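Local atomic coordinates of RNA-binding protein Unr (Drosophila melanogaster, PDB entry 4QQB), a protein that binds RNA through cold-shock domains to regulate X-chromosome dosage compensation, this chain being the first of them, which associates with the 3'-UTR of msl-2 transcripts. Residues Y18-C23 / R29-F34; E53-R58 / I64-S69. One frame throughout, in Å; residues are numbered along the deposited sequence.

Contact 1 (Y18-C23 / R29-F34); sequences YGFIQC and RLFFHF. With nucleotides of chain A.
With Arg-29 CG trans to the backbone N (chi1 179°) and the chain extended to NE, the guanidinium reaches back across to Phe-20, whose CG sits beside its own backbone N (chi1 -64°). The two planes are inclined by only 17°, with centres 4.3 Å apart, so this is a cation-pi stack. Arg-29 also reads the base of C13 from the edge: NH1 donates to N3 and NH2 to O2, each at 3.0 Å. C13 in turn lies over a face of Phe-20, its N3 being 3.3 Å from CZ. Phe-31 directs its edge at the Phe-20 face in an offset edge-to-face pair and carries the A12 base over its own face, with A12 N7 above the ring centre. Tyr-18 is slid aside from Phe-31 and sends OH to a guanine base. His-33 lies against C11 while NE2 donates to OP2 (3.0 Å); Ser-35 holds its ND1. Such aromatics belong to the RNP1 and RNP2 motifs of cold-shock domains. On the other face Phe-32 lies over Gly-19, where the missing side chain leaves it room, and touches Ile-21 CD1. Backbone bonds Gly-19/Phe-32 and Ile-21/Leu-30 run both ways. Beyond the hairpin, strand 7-14 pairs with Phe-20 and Gln-22, strand 63-70 meets Phe-31 through Ala-65, and Ile-21 and Leu-30 pack on Phe-52 of strand 49-56.

Contact 2 (E53-R58 / I64-S69); sequences EMTYDR and IASQVS
Thr-55 OG1 and Ser-66 OG meet tip to tip at 2.6 Å, a hydrogen bond in which either hydroxyl may be the donor. The pairing is diagonal: Thr-55 is in register with Ile-64 and Ser-66 with Glu-53, and all four side chains leave the same face of the antiparallel hairpin. At the Glu-53 end the backbone bonds are straight, Ser-66 N to Glu-53 O with 173° at the hydrogen and Glu-53 N to Ser-66 O with 166°. Towards the turn, Ile-64 N donates to Thr-55 O at 3.0 Å, whereas the return bond from Thr-55 N to Ile-64 O is weak. Ile-64 holds CG1 between its backbone N and carbonyl carbon (chi1 61°), which lays CG1 and CD1 alongside Thr-55 OG1, CD1 at 3.4 Å, and leaves CG2 4.0 Å from Asp-57 CB. Replacing Ile-64 with an alanine would probably open a gap beside Thr-55 and Asp-57 and take away apolar cover from an adenine base of the bound RNA. Asp-57 itself is tied back to Arg-59 N through OD1. Main-chain bonds and a hydroxyl pair thus carry the polar part of the contact, while Ile-64 gives the largest single share of the buried surface.

Contacts 1 and 2 lie with centres about 9 Å apart and meet directly where strand 29-33 runs beside strand 63-70. A probable hydrogen bond joins Phe-31 O to Ala-65 N at 3.0 Å, and Leu-30 CD1 packs on Ile-64 O at 3.4 Å. Since strands 29-33 and 63-70 are the outermost of the five-stranded antiparallel sheet, their meeting brings it round on itself, consistent with the OB-fold barrel of cold-shock domains. The RNA spans the junction: A12, stacked on Phe-31 in contact 1, also brings N6 to 3.4 Å from Ile-64 CG2 in contact 2. The aromatic platform of 18-23/29-34 is therefore continued by Ile-64 of 53-58/64-69.

Contact 1 (Y18-C23 / R29-F34)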
loop_
_atom_site.group_PDB
_atom_site.type_symbol
_atom_site.label_atom_id
_atom_site.label_comp_id
_atom_site.label_asym_id
_atom_site.label_seq_id
_atom_site.Cartn_x
_atom_site.Cartn_y
_atom_site.Cartn_z
ATOM N N TYR E 18 -14.423 -0.080 11.042
ATOM C CA TYR E 18 -14.187 0.018 12.471
ATOM C C TYR E 18 -15.427 0.579 13.123
ATOM O O TYR E 18 -16.391 0.926 12.442
ATOM C CB TYR E 18 -12.973 0.910 12.754
ATOM C CG TYR E 18 -13.003 2.267 12.071
ATOM C CD1 TYR E 18 -12.593 2.413 10.750
ATOM C CD2 TYR E 18 -13.427 3.404 12.751
ATOM C CE1 TYR E 18 -12.614 3.647 10.125
ATOM C CE2 TYR E 18 -13.447 4.644 12.135
ATOM C CZ TYR E 18 -13.041 4.758 10.822
ATOM O OH TYR E 18 -13.060 5.985 10.202
ATOM N N GLY E 19 -15.403 0.656 14.446
ATOM C CA GLY E 19 -16.525 1.202 15.188
ATOM C C GLY E 19 -16.113 1.771 16.525
ATOM O O GLY E 19 -14.924 1.802 16.871
ATOM N N PHE E 20 -17.109 2.231 17.275
ATOM C CA PHE E 20 -16.870 2.767 18.599
ATOM C C PHE E 20 -17.858 2.190 19.594
ATOM O O PHE E 20 -19.012 1.928 19.262
ATOM C CB PHE E 20 -16.934 4.284 18.567
ATOM C CG PHE E 20 -15.859 4.904 17.726
ATOM C CD1 PHE E 20 -16.038 5.064 16.359
ATOM C CD2 PHE E 20 -14.666 5.308 18.295
ATOM C CE1 PHE E 20 -15.052 5.629 15.576
ATOM C CE2 PHE E 20 -13.673 5.875 17.521
ATOM C CZ PHE E 20 -13.866 6.035 16.158
ATOM N N ILE E 21 -17.375 1.995 20.817
ATOM C CA ILE E 21 -18.092 1.264 21.845
ATOM C C ILE E 21 -18.187 2.091 23.119
ATOM O O ILE E 21 -17.165 2.555 23.625
ATOM C CB ILE E 21 -17.349 -0.046 22.163
ATOM C CG1 ILE E 21 -17.605 -1.071 21.059
ATOM C CG2 ILE E 21 -17.775 -0.600 23.516
ATOM C CD1 ILE E 21 -16.735 -2.307 21.159
ATOM N N GLN E 22 -19.401 2.268 23.642
ATOM C CA GLN E 22 -19.558 2.843 24.977
ATOM C C GLN E 22 -19.368 1.726 25.981
ATOM O O GLN E 22 -20.078 0.720 25.936
ATOM C CB GLN E 22 -20.917 3.526 25.181
ATOM C CG GLN E 22 -20.864 5.056 25.185
ATOM C CD GLN E 22 -19.948 5.645 26.251
ATOM O OE1 GLN E 22 -19.452 6.769 26.106
ATOM N NE2 GLN E 22 -19.711 4.889 27.324
ATOM N N CYS E 23 -18.391 1.900 26.868
ATOM C CA CYS E 23 -18.077 0.901 27.883
ATOM C C CYS E 23 -19.049 1.011 29.046
ATOM O O CYS E 23 -19.388 2.112 29.483
ATOM C CB CYS E 23 -16.646 1.082 28.391
ATOM S SG CYS E 23 -15.360 0.806 27.153
ATOM N N ARG E 29 -15.093 5.640 25.746
ATOM C CA ARG E 29 -15.639 5.306 24.434
ATOM C C ARG E 29 -14.507 4.807 23.523
ATOM O O ARG E 29 -13.739 5.608 22.988
ATOM C CB ARG E 29 -16.306 6.544 23.841
ATOM C CG ARG E 29 -16.900 6.360 22.457
ATOM C CD ARG E 29 -17.624 7.630 22.045
ATOM N NE ARG E 29 -18.227 7.535 20.720
ATOM C CZ ARG E 29 -17.555 7.636 19.577
ATOM N NH1 ARG E 29 -16.241 7.831 19.577
ATOM N NH2 ARG E 29 -18.204 7.534 18.422
ATOM N N LEU E 30 -14.405 3.489 23.350
ATOM C CA LEU E 30 -13.248 2.884 22.677
ATOM C C LEU E 30 -13.439 2.660 21.185
ATOM O O LEU E 30 -14.536 2.385 20.710
ATOM C CB LEU E 30 -12.876 1.541 23.321
ATOM C CG LEU E 30 -12.439 1.569 24.791
ATOM C CD1 LEU E 30 -12.081 0.169 25.266
ATOM C CD2 LEU E 30 -11.274 2.524 25.011
ATOM N N PHE E 31 -12.329 2.783 20.470
ATOM C CA PHE E 31 -12.222 2.407 19.066
ATOM C C PHE E 31 -12.054 0.891 18.983
ATOM O O PHE E 31 -11.514 0.271 19.894
ATOM C CB PHE E 31 -10.998 3.116 18.458
ATOM C CG PHE E 31 -10.651 2.668 17.063
ATOM C CD1 PHE E 31 -9.847 1.555 16.854
ATOM C CD2 PHE E 31 -11.113 3.371 15.957
ATOM C CE1 PHE E 31 -9.529 1.141 15.571
ATOM C CE2 PHE E 31 -10.797 2.962 14.675
ATOM C CZ PHE E 31 -10.003 1.846 14.482
ATOM N N PHE E 32 -12.519 0.296 17.893
ATOM C CA PHE E 32 -12.216 -1.103 17.612
ATOM C C PHE E 32 -12.279 -1.369 16.118
ATOM O O PHE E 32 -13.152 -0.846 15.428
ATOM C CB PHE E 32 -13.168 -2.041 18.368
ATOM C CG PHE E 32 -14.503 -2.231 17.703
ATOM C CD1 PHE E 32 -15.560 -1.383 17.988
ATOM C CD2 PHE E 32 -14.703 -3.264 16.795
ATOM C CE1 PHE E 32 -16.793 -1.562 17.382
ATOM C CE2 PHE E 32 -15.929 -3.444 16.177
ATOM C CZ PHE E 32 -16.975 -2.591 16.473
ATOM N N HIS E 33 -11.349 -2.180 15.627
ATOM C CA HIS E 33 -11.305 -2.546 14.216
ATOM C C HIS E 33 -12.011 -3.889 14.009
ATOM O O HIS E 33 -11.979 -4.755 14.885
ATOM C CB HIS E 33 -9.850 -2.619 13.742
ATOM C CG HIS E 33 -9.705 -2.710 12.255
ATOM N ND1 HIS E 33 -9.090 -3.771 11.630
ATOM C CD2 HIS E 33 -10.106 -1.876 11.267
ATOM C CE1 HIS E 33 -9.116 -3.588 10.322
ATOM N NE2 HIS E 33 -9.721 -2.441 10.076
ATOM N N PHE E 34 -12.633 -4.072 12.847
ATOM C CA PHE E 34 -13.377 -5.305 12.572
ATOM C C PHE E 34 -12.507 -6.568 12.563
ATOM O O PHE E 34 -13.034 -7.679 12.625
ATOM C CB PHE E 34 -14.192 -5.182 11.276
ATOM C CG PHE E 34 -15.318 -4.174 11.352
ATOM C CD1 PHE E 34 -15.718 -3.612 12.574
ATOM C CD2 PHE E 34 -16.001 -3.803 10.199
ATOM C CE1 PHE E 34 -16.754 -2.695 12.627
ATOM C CE2 PHE E 34 -17.037 -2.884 10.251
ATOM C CZ PHE E 34 -17.414 -2.330 11.466
ATOM P P C A 13 -11.456 10.459 11.513
ATOM O OP1 C A 13 -10.930 9.897 10.240
ATOM O OP2 C A 13 -11.193 11.879 11.838
ATOM O "O5'" C A 13 -13.033 10.235 11.586
ATOM C "C5'" C A 13 -13.691 9.231 10.789
ATOM C "C4'" C A 13 -15.031 8.869 11.391
ATOM O "O4'" C A 13 -14.843 8.304 12.721
ATOM C "C3'" C A 13 -16.007 10.027 11.571
ATOM O "O3'" C A 13 -17.346 9.590 11.378
ATOM C "C2'" C A 13 -15.790 10.423 13.024
ATOM O "O2'" C A 13 -16.872 11.120 13.602
ATOM C "C1'" C A 13 -15.582 9.056 13.665
ATOM N N1 C A 13 -14.814 9.123 14.916
ATOM C C2 C A 13 -15.479 8.962 16.135
ATOM O O2 C A 13 -16.700 8.744 16.129
ATOM N N3 C A 13 -14.772 9.036 17.288
ATOM C C4 C A 13 -13.458 9.270 17.251
ATOM N N4 C A 13 -12.801 9.335 18.410
ATOM C C5 C A 13 -12.759 9.445 16.024
ATOM C C6 C A 13 -13.470 9.370 14.891
ATOM P P A A 12 -7.070 5.567 10.897
ATOM O OP1 A A 12 -7.367 5.628 9.432
ATOM O OP2 A A 12 -5.832 6.184 11.424
ATOM O "O5'" A A 12 -8.261 6.180 11.760
ATOM C "C5'" A A 12 -9.535 6.491 11.168
ATOM C "C4'" A A 12 -10.384 7.254 12.150
ATOM O "O4'" A A 12 -10.459 6.492 13.383
ATOM C "C3'" A A 12 -9.852 8.634 12.540
ATOM O "O3'" A A 12 -10.913 9.567 12.736
ATOM C "C2'" A A 12 -9.095 8.353 13.835
ATOM O "O2'" A A 12 -9.012 9.440 14.731
ATOM C "C1'" A A 12 -9.963 7.269 14.457
ATOM N N9 A A 12 -9.254 6.380 15.376
ATOM C C8 A A 12 -8.381 5.369 15.066
ATOM N N7 A A 12 -7.933 4.718 16.111
ATOM C C5 A A 12 -8.555 5.342 17.183
ATOM C C6 A A 12 -8.495 5.123 18.571
ATOM N N6 A A 12 -7.745 4.175 19.139
ATOM N N1 A A 12 -9.244 5.919 19.365
ATOM C C2 A A 12 -9.990 6.874 18.795
ATOM N N3 A A 12 -10.128 7.178 17.505
ATOM C C4 A A 12 -9.375 6.365 16.744
ATOM P P C A 11 -8.587 0.057 7.223
ATOM O OP1 C A 11 -7.438 -0.793 6.854
ATOM O OP2 C A 11 -9.818 -0.573 7.736
ATOM O "O5'" C A 11 -8.074 1.148 8.264
ATOM C "C5'" C A 11 -8.996 2.012 8.949
ATOM C "C4'" C A 11 -8.474 2.342 10.327
ATOM O "O4'" C A 11 -8.352 1.122 11.111
ATOM C "C3'" C A 11 -7.098 3.000 10.365
ATOM O "O3'" C A 11 -7.074 4.033 11.343
ATOM C "C2'" C A 11 -6.180 1.854 10.774
ATOM O "O2'" C A 11 -4.994 2.296 11.397
ATOM C "C1'" C A 11 -7.084 1.092 11.735
ATOM N N1 C A 11 -6.698 -0.313 11.947
ATOM C C2 C A 11 -6.322 -0.741 13.229
ATOM O O2 C A 11 -6.314 0.078 14.161
ATOM N N3 C A 11 -5.971 -2.033 13.418
ATOM C C4 C A 11 -5.993 -2.887 12.390
ATOM N N4 C A 11 -5.640 -4.152 12.622
ATOM C C5 C A 11 -6.369 -2.477 11.077
ATOM C C6 C A 11 -6.717 -1.196 10.904
#

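Contact 2 (E53-R58 / I64-S69)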
loop_
_atom_site.group_PDB
_atom_site.type_symbol
_atom_site.label_atom_id
_atom_site.label_comp_id
_atom_site.label_asym_id
_atom_site.label_seq_id
_atom_site.Cartn_x
_atom_site.Cartn_y
_atom_site.Cartn_z
ATOM N N GLU E 53 -11.947 -6.968 25.618
ATOM C CA GLU E 53 -10.873 -6.573 26.518
ATOM C C GLU E 53 -10.352 -5.211 26.079
ATOM O O GLU E 53 -10.039 -5.020 24.904
ATOM C CB GLU E 53 -9.742 -7.604 26.478
ATOM C CG GLU E 53 -8.606 -7.315 27.454
ATOM C CD GLU E 53 -7.465 -8.317 27.364
ATOM O OE1 GLU E 53 -7.158 -8.802 26.249
ATOM O OE2 GLU E 53 -6.866 -8.610 28.419
ATOM N N MET E 54 -10.278 -4.260 27.010
ATOM C CA MET E 54 -9.583 -3.013 26.729
ATOM C C MET E 54 -8.106 -3.313 26.729
ATOM O O MET E 54 -7.558 -3.755 27.729
ATOM C CB MET E 54 -9.849 -1.921 27.763
ATOM C CG MET E 54 -8.749 -0.856 27.793
ATOM S SD MET E 54 -9.192 0.637 28.701
ATOM C CE MET E 54 -7.642 1.030 29.520
ATOM N N THR E 55 -7.477 -3.085 25.590
ATOM C CA THR E 55 -6.040 -3.043 25.510
ATOM C C THR E 55 -5.697 -1.680 24.957
ATOM O O THR E 55 -6.575 -0.831 24.750
ATOM C CB THR E 55 -5.475 -4.134 24.575
ATOM O OG1 THR E 55 -5.652 -3.754 23.204
ATOM C CG2 THR E 55 -6.160 -5.464 24.825
ATOM N N TYR E 56 -4.405 -1.477 24.758
ATOM C CA TYR E 56 -3.870 -0.362 23.989
ATOM C C TYR E 56 -3.197 -0.918 22.737
ATOM O O TYR E 56 -2.578 -1.979 22.781
ATOM C CB TYR E 56 -2.867 0.407 24.824
ATOM C CG TYR E 56 -3.449 1.216 25.975
ATOM C CD1 TYR E 56 -4.790 1.197 26.306
ATOM C CD2 TYR E 56 -2.628 1.989 26.740
ATOM C CE1 TYR E 56 -5.273 1.952 27.363
ATOM C CE2 TYR E 56 -3.081 2.739 27.805
ATOM C CZ TYR E 56 -4.411 2.722 28.118
ATOM O OH TYR E 56 -4.873 3.472 29.176
ATOM N N ASP E 57 -3.335 -0.205 21.624
ATOM C CA ASP E 57 -2.894 -0.705 20.319
ATOM C C ASP E 57 -1.366 -0.747 20.258
ATOM O O ASP E 57 -0.711 0.276 20.441
ATOM C CB ASP E 57 -3.468 0.182 19.201
ATOM C CG ASP E 57 -3.244 -0.388 17.800
ATOM O OD1 ASP E 57 -2.451 -1.331 17.621
ATOM O OD2 ASP E 57 -3.874 0.118 16.854
ATOM N N ARG E 58 -0.807 -1.931 20.000
ATOM C CA ARG E 58 0.658 -2.132 20.009
ATOM C C ARG E 58 1.399 -1.218 19.059
ATOM O O ARG E 58 2.529 -0.818 19.316
ATOM C CB ARG E 58 1.033 -3.596 19.718
ATOM C CG ARG E 58 1.051 -4.413 20.994
ATOM C CD ARG E 58 1.889 -5.687 21.008
ATOM N NE ARG E 58 1.346 -6.802 20.220
ATOM C CZ ARG E 58 1.974 -7.392 19.200
ATOM N NH1 ARG E 58 3.187 -6.994 18.812
ATOM N NH2 ARG E 58 1.389 -8.399 18.562
ATOM N N ILE E 64 -7.783 1.125 22.874
ATOM C CA ILE E 64 -8.685 0.388 21.975
ATOM C C ILE E 64 -9.419 -0.744 22.688
ATOM O O ILE E 64 -9.237 -0.956 23.881
ATOM C CB ILE E 64 -7.936 -0.227 20.776
ATOM C CG1 ILE E 64 -6.871 -1.224 21.251
ATOM C CG2 ILE E 64 -7.336 0.871 19.915
ATOM C CD1 ILE E 64 -6.608 -2.345 20.265
ATOM N N ALA E 65 -10.259 -1.452 21.939
ATOM C CA ALA E 65 -10.977 -2.610 22.436
ATOM C C ALA E 65 -10.633 -3.792 21.552
ATOM O O ALA E 65 -10.790 -3.729 20.332
ATOM C CB ALA E 65 -12.468 -2.351 22.406
ATOM N N SER E 66 -10.178 -4.871 22.180
ATOM C CA SER E 66 -9.654 -6.028 21.469
ATOM C C SER E 66 -10.490 -7.264 21.755
ATOM O O SER E 66 -11.122 -7.374 22.811
ATOM C CB SER E 66 -8.211 -6.281 21.902
ATOM O OG SER E 66 -7.457 -5.079 21.893
ATOM N N GLN E 67 -10.478 -8.197 20.808
ATOM C CA GLN E 67 -11.182 -9.461 20.965
ATOM C C GLN E 67 -12.638 -9.175 21.310
ATOM O O GLN E 67 -13.110 -9.480 22.404
ATOM C CB GLN E 67 -10.505 -10.298 22.057
ATOM C CG GLN E 67 -10.603 -11.800 21.850
ATOM C CD GLN E 67 -9.472 -12.343 21.001
ATOM O OE1 GLN E 67 -8.534 -12.950 21.516
ATOM N NE2 GLN E 67 -9.545 -12.112 19.694
ATOM N N VAL E 68 -13.330 -8.552 20.367
ATOM C CA VAL E 68 -14.715 -8.134 20.565
ATOM C C VAL E 68 -15.666 -9.209 20.044
ATOM O O VAL E 68 -15.487 -9.722 18.938
ATOM C CB VAL E 68 -15.005 -6.802 19.841
ATOM C CG1 VAL E 68 -16.451 -6.378 20.044
ATOM C CG2 VAL E 68 -14.068 -5.712 20.338
ATOM N N SER E 69 -16.667 -9.546 20.856
ATOM C CA SER E 69 -17.756 -10.436 20.442
ATOM C C SER E 69 -19.071 -9.903 20.987
ATOM O O SER E 69 -19.076 -9.111 21.933
ATOM C CB SER E 69 -17.522 -11.861 20.949
ATOM O OG SER E 69 -17.504 -11.905 22.368
#